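Local coordinates for Rna-binding protein with serine-rich domain 1 (Homo sapiens, PDB 4A8X) that joins the exon junction complex on spliced mRNAs as a peripheral factor and uses its RNA recognition motif to form the ASAP complex, at residues A[26-31]-A[64-69]. Residues are numbered along the deposited sequence; the frame is centred on the assembly and turned at random.
Sequences STYGKI and LKHMDG
Y28 meets H66 and M67 with the outer end of its ring, and the whole contact is van der Waals packing with no hydrogen bond across it. With CG anti to the carbonyl carbon (chi1 -56°), Y28 carries its ring across to the helix, where CE1 lies 3.5 Å from the H66 CB methylene and 3.6 Å from H66 CG. The two aromatic rings are inclined obliquely at 39°, centroids 5.2 Å apart. The imidazole is held by its own helix, since H66 ND1 hydrogen-bonds to K62 O. On the aliphatic side, M67 CG packs 3.7 Å from Y28 CE2, and M67 SD stands 4.0 Å from Y28 OH. T27 CB lies over the rim of one face of the phenol. Cutting Y28 back to an alanine is likely to open a gap beside H66 CB and M67 CG. The type I turn, S26 to G29, is closed by the hydrogen bond from G29 N to S26 O at 3.3 Å. In this RRM the contact joins the loop between helix 18-26 and strand 31-39 to the C-terminal end of helix 57-67. Y28 also touches K62 and A63, M67 reaches I24, F25 and I77, and another protein's chain packs on T27, Y28 and H66.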
loop_
_atom_site.group_PDB
_atom_site.type_symbol
_atom_site.label_atom_id
_atom_site.label_comp_id
_atom_site.label_asym_id
_atom_site.label_seq_id
_atom_site.Cartn_x
_atom_site.Cartn_y
_atom_site.Cartn_z
ATOM N N SER A 26 19.193 -1.329 -0.447
ATOM C CA SER A 26 20.512 -0.971 -0.973
ATOM C C SER A 26 21.032 0.267 -0.250
ATOM O O SER A 26 22.249 0.509 -0.204
ATOM C CB SER A 26 20.450 -0.727 -2.477
ATOM O OG SER A 26 20.411 -1.972 -3.163
ATOM N N THR A 27 20.119 1.044 0.326
ATOM C CA THR A 27 20.495 2.129 1.242
ATOM C C THR A 27 21.507 1.643 2.300
ATOM O O THR A 27 22.308 2.439 2.788
ATOM C CB THR A 27 19.243 2.736 2.000
ATOM O OG1 THR A 27 18.270 3.181 1.054
ATOM C CG2 THR A 27 19.639 3.958 2.868
ATOM N N TYR A 28 21.438 0.363 2.679
ATOM C CA TYR A 28 22.159 -0.114 3.862
ATOM C C TYR A 28 23.385 -0.972 3.510
ATOM O O TYR A 28 24.141 -1.355 4.402
ATOM C CB TYR A 28 21.207 -0.827 4.871
ATOM C CG TYR A 28 20.091 0.098 5.252
ATOM C CD1 TYR A 28 20.322 1.174 6.073
ATOM C CD2 TYR A 28 18.796 -0.063 4.732
ATOM C CE1 TYR A 28 19.327 2.077 6.403
ATOM C CE2 TYR A 28 17.789 0.859 5.041
ATOM C CZ TYR A 28 18.056 1.908 5.891
ATOM O OH TYR A 28 17.087 2.826 6.220
ATOM N N GLY A 29 23.585 -1.272 2.227
ATOM C CA GLY A 29 24.732 -2.062 1.836
ATOM C C GLY A 29 24.520 -2.696 0.488
ATOM O O GLY A 29 23.492 -2.493 -0.142
ATOM N N LYS A 30 25.504 -3.466 0.057
ATOM C CA LYS A 30 25.459 -4.160 -1.212
ATOM C C LYS A 30 24.672 -5.458 -1.073
ATOM O O LYS A 30 25.004 -6.309 -0.257
ATOM C CB LYS A 30 26.871 -4.530 -1.655
ATOM C CG LYS A 30 26.941 -5.029 -3.068
ATOM C CD LYS A 30 26.690 -3.905 -4.064
ATOM C CE LYS A 30 26.661 -4.429 -5.506
ATOM N NZ LYS A 30 26.477 -3.334 -6.526
ATOM N N ILE A 31 23.659 -5.607 -1.905
ATOM C CA ILE A 31 22.790 -6.766 -1.851
ATOM C C ILE A 31 23.323 -7.823 -2.813
ATOM O O ILE A 31 23.575 -7.549 -3.988
ATOM C CB ILE A 31 21.349 -6.398 -2.208
ATOM C CG1 ILE A 31 20.803 -5.416 -1.155
ATOM C CG2 ILE A 31 20.518 -7.650 -2.250
ATOM C CD1 ILE A 31 19.394 -4.992 -1.349
ATOM N N LEU A 64 18.916 -4.012 9.786
ATOM C CA LEU A 64 18.049 -4.408 10.900
ATOM C C LEU A 64 17.844 -3.238 11.876
ATOM O O LEU A 64 16.740 -2.990 12.335
ATOM C CB LEU A 64 18.672 -5.589 11.649
ATOM C CG LEU A 64 18.774 -6.924 10.888
ATOM C CD1 LEU A 64 19.582 -7.946 11.676
ATOM C CD2 LEU A 64 17.376 -7.496 10.610
ATOM N N LYS A 65 18.946 -2.573 12.203
ATOM C CA LYS A 65 18.969 -1.367 13.033
ATOM C C LYS A 65 17.967 -0.268 12.560
ATOM O O LYS A 65 17.159 0.226 13.366
ATOM C CB LYS A 65 20.427 -0.856 13.052
ATOM C CG LYS A 65 20.747 0.232 14.031
ATOM C CD LYS A 65 22.257 0.586 14.023
ATOM C CE LYS A 65 22.473 2.024 14.503
ATOM N NZ LYS A 65 23.887 2.487 14.431
ATOM N N HIS A 66 17.996 0.078 11.266
ATOM C CA HIS A 66 17.152 1.142 10.702
ATOM C C HIS A 66 15.753 0.719 10.259
ATOM O O HIS A 66 14.873 1.566 10.131
ATOM C CB HIS A 66 17.863 1.819 9.523
ATOM C CG HIS A 66 19.111 2.543 9.926
ATOM N ND1 HIS A 66 20.211 1.891 10.434
ATOM C CD2 HIS A 66 19.411 3.862 9.942
ATOM C CE1 HIS A 66 21.150 2.778 10.734
ATOM N NE2 HIS A 66 20.689 3.977 10.442
ATOM N N MET A 67 15.524 -0.560 9.996
ATOM C CA MET A 67 14.262 -0.936 9.347
ATOM C C MET A 67 13.376 -1.966 10.069
ATOM O O MET A 67 12.249 -2.193 9.647
ATOM C CB MET A 67 14.528 -1.399 7.914
ATOM C CG MET A 67 14.824 -0.249 6.954
ATOM S SD MET A 67 13.517 1.019 6.786
ATOM C CE MET A 67 12.392 0.223 5.605
ATOM N N ASP A 68 13.842 -2.570 11.157
ATOM C CA ASP A 68 12.972 -3.434 11.923
ATOM C C ASP A 68 12.068 -2.488 12.702
ATOM O O ASP A 68 12.540 -1.779 13.579
ATOM C CB ASP A 68 13.722 -4.334 12.879
ATOM C CG ASP A 68 12.786 -5.201 13.672
ATOM O OD1 ASP A 68 11.808 -5.748 13.106
ATOM O OD2 ASP A 68 13.013 -5.343 14.871
ATOM N N GLY A 69 10.797 -2.401 12.324
ATOM C CA GLY A 69 9.953 -1.338 12.857
ATOM C C GLY A 69 9.859 -0.100 11.997
ATOM O O GLY A 69 9.148 0.851 12.353
#